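Local coordinates for protein PatF (PDB 4BG2) that is probably a prenyltransferase-like protein of patellamide (cyanobactin) biosynthesis, built as a closed antiparallel beta barrel surrounded by helices, at residues 185-190 with 236-241; 24-29 with 267-272; 210-215 with 219-224; 30-35 with 91-96. All blocks are in the same frame, centred on the assembly; numbering follows the deposited sequence.

Contact 1. Residues 185-190 with 236-241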
# COMPACT_ATOMS: atom_id res chain seq x y z
N ARG A 185 -8.39 -9.48 13.61
CA ARG A 185 -7.60 -10.16 12.57
C ARG A 185 -6.42 -9.30 12.13
O ARG A 185 -6.53 -8.08 12.02
CB ARG A 185 -8.43 -10.45 11.35
CG ARG A 185 -9.35 -11.63 11.50
CD ARG A 185 -10.12 -11.82 10.20
NE ARG A 185 -10.99 -10.67 9.98
CZ ARG A 185 -10.99 -9.90 8.90
NH1 ARG A 185 -10.20 -10.14 7.86
NH2 ARG A 185 -11.82 -8.87 8.86
N SER A 186 -5.31 -9.94 11.86
CA SER A 186 -4.14 -9.25 11.34
C SER A 186 -3.53 -10.08 10.23
O SER A 186 -3.72 -11.28 10.18
CB SER A 186 -3.15 -8.97 12.46
OG SER A 186 -2.57 -10.19 12.93
N ARG A 187 -2.81 -9.42 9.32
CA ARG A 187 -2.18 -10.08 8.21
C ARG A 187 -0.83 -9.44 7.94
O ARG A 187 -0.61 -8.26 8.18
CB ARG A 187 -3.06 -10.00 6.95
CG ARG A 187 -2.64 -10.93 5.81
CD ARG A 187 -3.49 -10.74 4.53
NE ARG A 187 -3.14 -9.48 3.91
CZ ARG A 187 -3.87 -8.37 3.96
NH1 ARG A 187 -5.08 -8.35 4.52
NH2 ARG A 187 -3.40 -7.26 3.41
N VAL A 188 0.07 -10.27 7.42
CA VAL A 188 1.38 -9.86 6.99
C VAL A 188 1.47 -10.17 5.48
O VAL A 188 1.22 -11.30 5.07
CB VAL A 188 2.49 -10.61 7.77
CG1 VAL A 188 3.87 -10.17 7.34
CG2 VAL A 188 2.34 -10.41 9.27
N ASP A 189 1.81 -9.16 4.69
CA ASP A 189 2.01 -9.27 3.27
C ASP A 189 3.51 -9.15 2.96
O ASP A 189 4.14 -8.19 3.36
CB ASP A 189 1.26 -8.14 2.55
CG ASP A 189 -0.21 -8.46 2.27
OD1 ASP A 189 -0.61 -9.65 2.36
OD2 ASP A 189 -0.98 -7.53 1.97
N LEU A 190 4.07 -10.14 2.25
CA LEU A 190 5.44 -10.05 1.73
C LEU A 190 5.43 -9.63 0.28
O LEU A 190 4.73 -10.23 -0.55
CB LEU A 190 6.18 -11.37 1.88
CG LEU A 190 6.86 -11.46 3.25
CD1 LEU A 190 5.90 -12.12 4.22
CD2 LEU A 190 8.20 -12.18 3.21
N LYS A 236 0.17 -15.90 3.94
CA LYS A 236 -0.54 -17.10 4.40
C LYS A 236 -2.05 -16.94 4.23
O LYS A 236 -2.78 -17.90 4.12
CB LYS A 236 -0.32 -17.33 5.89
CG LYS A 236 -0.73 -18.71 6.37
CD LYS A 236 -0.46 -18.86 7.85
CE LYS A 236 -0.76 -20.27 8.35
NZ LYS A 236 -2.23 -20.54 8.42
N THR A 237 -2.52 -15.70 4.29
CA THR A 237 -3.93 -15.39 4.25
C THR A 237 -4.47 -15.33 2.83
O THR A 237 -5.68 -15.29 2.63
CB THR A 237 -4.14 -14.04 4.94
OG1 THR A 237 -3.97 -14.20 6.36
CG2 THR A 237 -5.51 -13.49 4.66
N ARG A 238 -3.58 -15.36 1.84
CA ARG A 238 -3.98 -15.22 0.45
C ARG A 238 -3.81 -16.53 -0.30
O ARG A 238 -2.72 -17.14 -0.31
CB ARG A 238 -3.12 -14.16 -0.21
CG ARG A 238 -3.41 -12.75 0.26
CD ARG A 238 -2.52 -11.77 -0.48
NE ARG A 238 -2.55 -10.42 0.11
CZ ARG A 238 -3.41 -9.46 -0.20
NH1 ARG A 238 -4.36 -9.67 -1.11
NH2 ARG A 238 -3.33 -8.26 0.42
N VAL A 239 -4.88 -16.96 -0.94
CA VAL A 239 -4.85 -18.13 -1.79
C VAL A 239 -3.92 -17.91 -2.99
O VAL A 239 -3.23 -18.83 -3.44
CB VAL A 239 -6.28 -18.52 -2.20
CG1 VAL A 239 -6.28 -19.38 -3.45
CG2 VAL A 239 -6.93 -19.26 -1.04
N GLU A 240 -3.87 -16.69 -3.50
CA GLU A 240 -2.97 -16.34 -4.59
C GLU A 240 -2.50 -14.92 -4.35
O GLU A 240 -3.19 -14.16 -3.69
CB GLU A 240 -3.63 -16.52 -5.98
CG GLU A 240 -4.87 -15.70 -6.27
CD GLU A 240 -5.38 -15.91 -7.71
OE1 GLU A 240 -4.80 -15.38 -8.69
OE2 GLU A 240 -6.40 -16.60 -7.86
N PRO A 241 -1.30 -14.59 -4.83
CA PRO A 241 -0.83 -13.25 -4.60
C PRO A 241 -1.70 -12.18 -5.24
O PRO A 241 -2.34 -12.43 -6.26
CB PRO A 241 0.55 -13.25 -5.28
CG PRO A 241 0.49 -14.35 -6.32
CD PRO A 241 -0.37 -15.39 -5.67
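Asp-189, on barrel strand 186-194, is held between two arginines: Arg-187 from the same strand and Arg-238 from the loop that joins strands 229-233 and 242-247. The salt-bridge network belongs to the closed antiparallel barrel, probably of prenyltransferase type, and the carboxylate at its heart is buried. Each guanidinium grips Asp-189 side-on, with NE and one terminal nitrogen spread over the two oxygens. On the loop side Arg-238 NE bonds to Asp-189 OD1 at 3.1 Å, nearly straight at 172°, and Arg-238 NH2 bonds to Asp-189 OD2 at 2.9 Å. On the strand side Arg-187 NE reaches Asp-189 OD1 at 3.0 Å, and Arg-187 NH2 reaches Asp-189 OD2 at 2.8 Å. The two arginines come from opposite faces of the carboxylate, so four bonds fix its rotation. Arg-187 gets there by bending at chi3 (72°), whereas Arg-238 stays extended from CG to NE. Arg-187 NH1 forms a further salt bridge to Glu-179 on the neighbouring strand 173-181.

In contrast to this buried, four-bond carboxylate, Thr-237 on the solvent side is exposed and makes no polar bond across; its CB lies against Arg-187 CD at 3.4 Å, and the two side chains cross at about a right angle. Where the arginines meet, their guanidinium planes stand 73° apart, with Arg-238 NH2 over one face of the Arg-187 group. Arg-238 NH2 and Arg-187 NH2, both donors, do not bond to each other; the shared carboxylate brings them to 3.2 Å.

Contact 2. Residues 24-29 with 267-272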
# COMPACT_ATOMS: atom_id res chain seq x y z
N GLU A 24 -14.50 13.28 -1.31
CA GLU A 24 -15.56 13.94 -2.07
C GLU A 24 -15.86 13.15 -3.34
O GLU A 24 -16.99 12.83 -3.62
CB GLU A 24 -15.17 15.37 -2.47
CG GLU A 24 -14.92 16.32 -1.30
CD GLU A 24 -14.58 17.74 -1.76
OE1 GLU A 24 -13.97 17.91 -2.85
OE2 GLU A 24 -14.93 18.69 -1.02
N ALA A 25 -14.82 12.85 -4.11
CA ALA A 25 -14.96 12.18 -5.40
C ALA A 25 -15.63 10.80 -5.32
O ALA A 25 -16.38 10.42 -6.22
CB ALA A 25 -13.61 12.06 -6.07
N PHE A 26 -15.38 10.05 -4.25
CA PHE A 26 -15.87 8.67 -4.16
C PHE A 26 -16.89 8.44 -3.06
O PHE A 26 -17.08 7.32 -2.64
CB PHE A 26 -14.66 7.74 -4.03
CG PHE A 26 -13.76 7.86 -5.19
CD1 PHE A 26 -14.21 7.46 -6.44
CD2 PHE A 26 -12.54 8.48 -5.08
CE1 PHE A 26 -13.41 7.62 -7.55
CE2 PHE A 26 -11.73 8.63 -6.18
CZ PHE A 26 -12.17 8.21 -7.43
N ASP A 27 -17.53 9.52 -2.61
CA ASP A 27 -18.60 9.45 -1.63
C ASP A 27 -18.21 8.68 -0.37
O ASP A 27 -18.97 7.85 0.09
CB ASP A 27 -19.87 8.86 -2.25
CG ASP A 27 -20.40 9.69 -3.42
OD1 ASP A 27 -19.61 10.45 -4.02
OD2 ASP A 27 -21.61 9.58 -3.74
N VAL A 28 -17.05 8.96 0.18
CA VAL A 28 -16.61 8.29 1.38
C VAL A 28 -17.19 9.07 2.57
O VAL A 28 -17.08 10.27 2.64
CB VAL A 28 -15.08 8.29 1.47
CG1 VAL A 28 -14.61 7.53 2.70
CG2 VAL A 28 -14.47 7.70 0.19
N LYS A 29 -17.88 8.38 3.46
CA LYS A 29 -18.36 8.98 4.70
C LYS A 29 -17.19 9.13 5.66
O LYS A 29 -16.30 8.27 5.69
CB LYS A 29 -19.48 8.11 5.31
CG LYS A 29 -20.70 7.91 4.41
CD LYS A 29 -21.20 9.22 3.82
CE LYS A 29 -22.46 9.08 2.96
NZ LYS A 29 -22.14 9.12 1.50
N TYR A 267 -10.58 5.98 -13.24
CA TYR A 267 -9.61 6.37 -14.25
C TYR A 267 -9.79 7.80 -14.70
O TYR A 267 -8.83 8.56 -14.78
CB TYR A 267 -9.69 5.43 -15.46
CG TYR A 267 -8.79 5.88 -16.56
CD1 TYR A 267 -7.41 5.78 -16.44
CD2 TYR A 267 -9.31 6.44 -17.72
CE1 TYR A 267 -6.57 6.20 -17.45
CE2 TYR A 267 -8.48 6.87 -18.74
CZ TYR A 267 -7.11 6.75 -18.59
OH TYR A 267 -6.27 7.16 -19.59
N ASN A 268 -11.03 8.16 -15.00
CA ASN A 268 -11.39 9.52 -15.42
C ASN A 268 -11.08 10.54 -14.36
O ASN A 268 -10.54 11.62 -14.64
CB ASN A 268 -12.89 9.58 -15.72
CG ASN A 268 -13.25 8.85 -17.00
OD1 ASN A 268 -12.41 8.62 -17.87
ND2 ASN A 268 -14.50 8.49 -17.10
N PHE A 269 -11.42 10.20 -13.12
CA PHE A 269 -11.11 11.09 -12.02
C PHE A 269 -9.60 11.35 -11.97
O PHE A 269 -9.18 12.50 -11.84
CB PHE A 269 -11.60 10.50 -10.70
CG PHE A 269 -11.04 11.21 -9.51
CD1 PHE A 269 -11.58 12.42 -9.09
CD2 PHE A 269 -9.95 10.70 -8.83
CE1 PHE A 269 -11.06 13.08 -8.00
CE2 PHE A 269 -9.42 11.36 -7.74
CZ PHE A 269 -9.98 12.55 -7.32
N CYS A 270 -8.81 10.29 -12.09
CA CYS A 270 -7.35 10.43 -12.04
C CYS A 270 -6.76 11.35 -13.11
O CYS A 270 -5.87 12.16 -12.80
CB CYS A 270 -6.66 9.07 -12.13
SG CYS A 270 -6.67 8.21 -10.56
N GLN A 271 -7.29 11.24 -14.35
CA GLN A 271 -6.78 12.01 -15.49
C GLN A 271 -7.09 13.50 -15.39
O GLN A 271 -6.40 14.31 -16.00
CB GLN A 271 -7.23 11.44 -16.88
CG GLN A 271 -8.72 11.59 -17.29
CD GLN A 271 -9.06 11.09 -18.70
OE1 GLN A 271 -10.06 10.39 -18.92
NE2 GLN A 271 -8.23 11.44 -19.67
N SER A 272 -8.12 13.85 -14.63
CA SER A 272 -8.44 15.25 -14.39
C SER A 272 -7.73 15.84 -13.17
O SER A 272 -7.75 17.06 -12.98
CB SER A 272 -9.94 15.41 -14.20
OG SER A 272 -10.40 14.59 -13.15
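Phe-26 turns the edge of its ring toward the face of Phe-269 in a T-shaped pair, which joins the end of helix 3-25 to helix 261-272 in the helical layer around the barrel. The ring centroids are 5.0 Å apart and the planes 73° apart; Phe-26 CE2 lies above the Phe-269 face, displaced toward its rim, and Phe-26 CZ comes to 3.6 Å from Phe-269 CD2. Ala-25 adds its methyl, with CB at 3.4 Å from Phe-269 CE1. The Phe-269 ring thus meets two neighbouring residues at once, which it reaches because its CG swings anti to the backbone N (chi1 167°). With an alanine here, the edge of Phe-26 is likely to lose its aromatic face, and a gap to open beside the methyl of Ala-25.

Further out, Phe-26 is the first residue to leave helical geometry, and its ring also meets that of His-22, one turn back along the helix. Next to Phe-269, Cys-270 packs on Phe-298 and Tyr-300 of strand 295-303, seating the second helix on the barrel. Within 267-272, Ser-272 OG donates to Phe-269 O at 2.8 Å, tilted 33° from the carbonyl plane.

Contact 3. Residues 210-215 with 219-224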
# COMPACT_ATOMS: atom_id res chain seq x y z
N GLN A 210 11.84 -14.11 -13.01
CA GLN A 210 11.95 -15.52 -13.41
C GLN A 210 10.74 -16.31 -12.97
O GLN A 210 10.24 -17.13 -13.73
CB GLN A 210 13.22 -16.20 -12.86
CG GLN A 210 14.39 -16.16 -13.81
CD GLN A 210 14.05 -16.59 -15.24
OE1 GLN A 210 13.60 -17.72 -15.49
NE2 GLN A 210 14.30 -15.69 -16.20
N TYR A 211 10.31 -16.08 -11.73
CA TYR A 211 9.17 -16.79 -11.17
C TYR A 211 7.92 -16.47 -11.99
O TYR A 211 7.14 -17.35 -12.33
CB TYR A 211 8.95 -16.37 -9.70
CG TYR A 211 7.73 -16.99 -9.10
CD1 TYR A 211 7.78 -18.23 -8.48
CD2 TYR A 211 6.49 -16.35 -9.18
CE1 TYR A 211 6.64 -18.82 -7.94
CE2 TYR A 211 5.35 -16.94 -8.65
CZ TYR A 211 5.44 -18.17 -8.03
OH TYR A 211 4.32 -18.74 -7.49
N THR A 212 7.78 -15.19 -12.33
CA THR A 212 6.72 -14.71 -13.18
C THR A 212 6.74 -15.38 -14.56
O THR A 212 5.72 -15.90 -15.03
CB THR A 212 6.82 -13.18 -13.31
OG1 THR A 212 6.60 -12.61 -12.03
CG2 THR A 212 5.76 -12.63 -14.28
N GLN A 213 7.89 -15.38 -15.19
CA GLN A 213 8.02 -15.99 -16.53
C GLN A 213 7.66 -17.46 -16.51
O GLN A 213 6.93 -17.91 -17.37
CB GLN A 213 9.41 -15.80 -17.08
CG GLN A 213 9.74 -14.35 -17.36
CD GLN A 213 11.23 -14.14 -17.60
OE1 GLN A 213 12.07 -14.41 -16.73
NE2 GLN A 213 11.58 -13.69 -18.79
N LYS A 214 8.15 -18.20 -15.51
CA LYS A 214 7.87 -19.64 -15.41
C LYS A 214 6.47 -20.00 -14.93
O LYS A 214 5.93 -21.02 -15.34
CB LYS A 214 8.88 -20.30 -14.47
CG LYS A 214 10.31 -20.26 -14.97
CD LYS A 214 11.27 -20.67 -13.86
CE LYS A 214 12.69 -20.83 -14.38
NZ LYS A 214 13.61 -21.31 -13.29
N ASN A 215 5.89 -19.18 -14.05
CA ASN A 215 4.70 -19.63 -13.34
C ASN A 215 3.42 -18.87 -13.62
O ASN A 215 2.35 -19.40 -13.38
CB ASN A 215 4.98 -19.64 -11.83
CG ASN A 215 6.19 -20.50 -11.49
OD1 ASN A 215 6.06 -21.67 -11.18
ND2 ASN A 215 7.38 -19.93 -11.59
N LYS A 219 -1.01 -13.40 -19.79
CA LYS A 219 -1.54 -12.05 -19.64
C LYS A 219 -0.69 -11.24 -18.64
O LYS A 219 -0.37 -10.07 -18.90
CB LYS A 219 -3.02 -12.09 -19.23
CG LYS A 219 -3.60 -10.73 -18.88
CD LYS A 219 -4.55 -10.22 -19.95
CE LYS A 219 -4.68 -8.70 -19.90
NZ LYS A 219 -3.42 -7.88 -19.95
N VAL A 220 -0.32 -11.85 -17.52
CA VAL A 220 0.63 -11.24 -16.57
C VAL A 220 1.98 -10.96 -17.22
O VAL A 220 2.48 -9.83 -17.16
CB VAL A 220 0.86 -12.10 -15.32
CG1 VAL A 220 2.04 -11.58 -14.51
CG2 VAL A 220 -0.39 -12.08 -14.46
N ASN A 221 2.53 -11.97 -17.88
CA ASN A 221 3.81 -11.81 -18.58
C ASN A 221 3.82 -10.74 -19.65
O ASN A 221 4.84 -10.10 -19.86
CB ASN A 221 4.33 -13.14 -19.12
CG ASN A 221 5.10 -13.91 -18.06
OD1 ASN A 221 6.28 -13.62 -17.80
ND2 ASN A 221 4.42 -14.84 -17.37
N SER A 222 2.67 -10.51 -20.29
CA SER A 222 2.62 -9.53 -21.38
C SER A 222 2.56 -8.09 -20.91
O SER A 222 2.86 -7.21 -21.70
CB SER A 222 1.45 -9.82 -22.32
OG SER A 222 0.25 -9.35 -21.77
N ILE A 223 2.18 -7.85 -19.65
CA ILE A 223 2.05 -6.47 -19.13
C ILE A 223 3.02 -6.09 -18.01
O ILE A 223 3.21 -4.92 -17.76
CB ILE A 223 0.61 -6.16 -18.63
CG1 ILE A 223 0.20 -7.12 -17.52
CG2 ILE A 223 -0.37 -6.19 -19.81
CD1 ILE A 223 -1.10 -6.79 -16.83
N PHE A 224 3.62 -7.06 -17.33
CA PHE A 224 4.28 -6.75 -16.06
C PHE A 224 5.52 -5.87 -16.17
O PHE A 224 5.88 -5.22 -15.21
CB PHE A 224 4.56 -8.01 -15.23
CG PHE A 224 5.82 -8.73 -15.58
CD1 PHE A 224 5.88 -9.53 -16.71
CD2 PHE A 224 6.93 -8.64 -14.76
CE1 PHE A 224 7.05 -10.20 -17.04
CE2 PHE A 224 8.09 -9.31 -15.08
CZ PHE A 224 8.15 -10.10 -16.21
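Thr-212 sets its methyl over the centre of the Phe-224 ring, a CH-pi contact with CG2 3.8 Å from the centroid and only 7° off the ring normal. Its rotamer divides the side chain: CG2, anti to the backbone N, points across the contact, while OG1 stays on its own helix and bonds to Leu-208 O. Phe-224 takes the less common first torsion (chi1 84°), with CG lying between the backbone N and the carbonyl carbon; the ring is thereby laid under the threonine, and it also meets Phe-230 edge-to-face. Val-220 closes in from one side, its CG1 3.9 Å from Thr-212 CG2.

The polar link is made by Asn-221, whose ND2 donates to Thr-212 O at 2.9 Å, arriving 51° out of the carbonyl plane. The other amide atom, OD1, lies 3.2 Å from Gln-213 CA. The same ND2 also bonds to Ser-217 O in the connection between helices 206-215 and 218-223.

One amide nitrogen of the second helix thus holds both the first helix, at Thr-212 O, and the connection between them, at Ser-217 O. Beside it the methyl, valine and aromatic ring form a buried apolar seam, joining two successive, roughly antiparallel helices through a short connection.

Contact 4. Residues 30-35 with 91-96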
# COMPACT_ATOMS: atom_id res chain seq x y z
N PRO A 30 -17.15 10.22 6.44
CA PRO A 30 -16.05 10.44 7.38
C PRO A 30 -16.19 9.59 8.65
O PRO A 30 -16.21 10.10 9.75
CB PRO A 30 -16.14 11.94 7.68
CG PRO A 30 -17.58 12.26 7.52
CD PRO A 30 -18.10 11.36 6.44
N THR A 31 -16.31 8.28 8.46
CA THR A 31 -16.47 7.32 9.53
C THR A 31 -15.13 7.08 10.23
O THR A 31 -14.07 7.15 9.60
CB THR A 31 -16.99 6.00 8.92
OG1 THR A 31 -18.19 6.27 8.18
CG2 THR A 31 -17.28 4.95 9.97
N PHE A 32 -15.19 6.80 11.52
CA PHE A 32 -14.05 6.30 12.27
C PHE A 32 -13.32 5.25 11.44
O PHE A 32 -13.98 4.36 10.89
CB PHE A 32 -14.52 5.66 13.57
CG PHE A 32 -13.41 5.22 14.46
CD1 PHE A 32 -12.85 3.95 14.33
CD2 PHE A 32 -12.90 6.09 15.39
CE1 PHE A 32 -11.78 3.57 15.13
CE2 PHE A 32 -11.84 5.71 16.20
CZ PHE A 32 -11.28 4.45 16.08
N PRO A 33 -11.98 5.33 11.34
CA PRO A 33 -11.02 6.22 11.98
C PRO A 33 -10.51 7.36 11.10
O PRO A 33 -9.43 7.93 11.37
CB PRO A 33 -9.87 5.27 12.28
CG PRO A 33 -9.85 4.40 11.06
CD PRO A 33 -11.28 4.29 10.58
N LEU A 34 -11.28 7.77 10.11
CA LEU A 34 -10.82 8.78 9.16
C LEU A 34 -10.51 10.15 9.76
O LEU A 34 -9.45 10.70 9.49
CB LEU A 34 -11.80 8.88 8.00
CG LEU A 34 -11.37 9.59 6.72
CD1 LEU A 34 -9.87 9.46 6.43
CD2 LEU A 34 -12.19 9.02 5.57
N PRO A 35 -11.41 10.72 10.58
CA PRO A 35 -10.99 11.96 11.27
C PRO A 35 -9.68 11.86 12.05
O PRO A 35 -8.84 12.75 11.94
CB PRO A 35 -12.17 12.25 12.22
CG PRO A 35 -13.34 11.62 11.55
CD PRO A 35 -12.82 10.38 10.86
N ASP A 91 -7.03 1.86 19.21
CA ASP A 91 -7.31 0.77 20.15
C ASP A 91 -8.26 1.25 21.25
O ASP A 91 -9.18 0.52 21.63
CB ASP A 91 -6.02 0.23 20.76
CG ASP A 91 -5.90 -1.28 20.63
OD1 ASP A 91 -6.92 -1.99 20.77
OD2 ASP A 91 -4.77 -1.75 20.41
N SER A 92 -8.07 2.48 21.71
CA SER A 92 -8.90 3.03 22.76
C SER A 92 -10.37 3.26 22.36
O SER A 92 -11.19 3.63 23.20
CB SER A 92 -8.31 4.32 23.33
OG SER A 92 -7.85 5.17 22.32
N GLN A 93 -10.70 3.03 21.09
CA GLN A 93 -12.09 3.09 20.63
C GLN A 93 -12.85 1.84 21.04
O GLN A 93 -12.40 0.72 20.78
CB GLN A 93 -12.12 3.21 19.11
CG GLN A 93 -13.48 3.58 18.54
CD GLN A 93 -13.97 4.93 19.00
OE1 GLN A 93 -13.18 5.77 19.45
NE2 GLN A 93 -15.27 5.16 18.88
N LEU A 94 -14.00 2.03 21.68
CA LEU A 94 -14.86 0.91 22.07
C LEU A 94 -15.33 0.17 20.82
O LEU A 94 -15.70 0.78 19.81
CB LEU A 94 -16.08 1.38 22.86
CG LEU A 94 -17.01 0.25 23.34
CD1 LEU A 94 -16.38 -0.53 24.49
CD2 LEU A 94 -18.39 0.75 23.74
N GLY A 95 -15.30 -1.16 20.91
CA GLY A 95 -15.75 -2.01 19.83
C GLY A 95 -14.66 -2.28 18.82
O GLY A 95 -14.91 -2.94 17.83
N VAL A 96 -13.46 -1.76 19.08
CA VAL A 96 -12.33 -1.96 18.20
C VAL A 96 -11.29 -2.81 18.94
O VAL A 96 -10.99 -2.57 20.09
CB VAL A 96 -11.69 -0.63 17.73
CG1 VAL A 96 -10.33 -0.88 17.09
CG2 VAL A 96 -12.61 0.09 16.75
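The ring of Phe-32 lies against Gln-93, and the main interaction is CH-pi. Gln-93 CG stands over one face, 3.7 Å from the ring centroid and 23° off its normal, while Gln-93 CB touches Phe-32 CZ at 3.4 Å near the rim. The glutamine chain bends at chi2 (62°), which lays its amide along the ring instead of leading it straight off; ring and amide planes are 32° apart, and Gln-93 OE1 comes to 3.5 Å from Phe-32 CE2.

Apolar packing completes the contact. Val-96 CG2 meets Phe-32 CE1 at 3.9 Å, and Leu-129 touches the phenylalanine from another loop. The opposite face of the ring is backed by its own neighbour, Pro-33, whose CB lies 3.8 Å above the plane. Replacing the ring by an alanine's methyl would probably leave the aliphatic part of Gln-93 without a surface to lie on and open a gap between Val-96 and Pro-33.

No hydrogen bond crosses between the segments, but backbone bonds shape each one. Leu-34 N bonds to Thr-31 O at 2.9 Å, and Val-96 N to Gln-93 O at 3.2 Å. The second closes a type II turn with Gly-95 at its third position, where the backbone angles leave no room for a CB next to the carbonyl oxygen of Leu-94.

The first closes a turn around the cis peptide between Phe-32 and Pro-33, just ahead of helix 34-42. An aromatic residue before a cis-proline, its ring laid on the proline, is a familiar feature of type VIa turns; here it joins that helix start to the loop after helix 79-91.

In the fold
From the N terminus, helix 3-25 enters contact 2, whose partner helix 261-272 comes more than 230 residues later, so the loop it closes holds the other three contacts. Residues 30-35 follow at once and open contact 4, which closes at 91-96 after some 55 residues, within the helical layer; it touches contact 2 where Val-28 packs on Leu-34. Contact 1 opens only after contact 4 has closed, joining strand 186-194 to a later barrel loop, and within its span contact 3 pairs two successive helices. No two loops cross. Contacts 3 and 4 lie on opposite sides of the chain's centre, their centres about 40 Å apart.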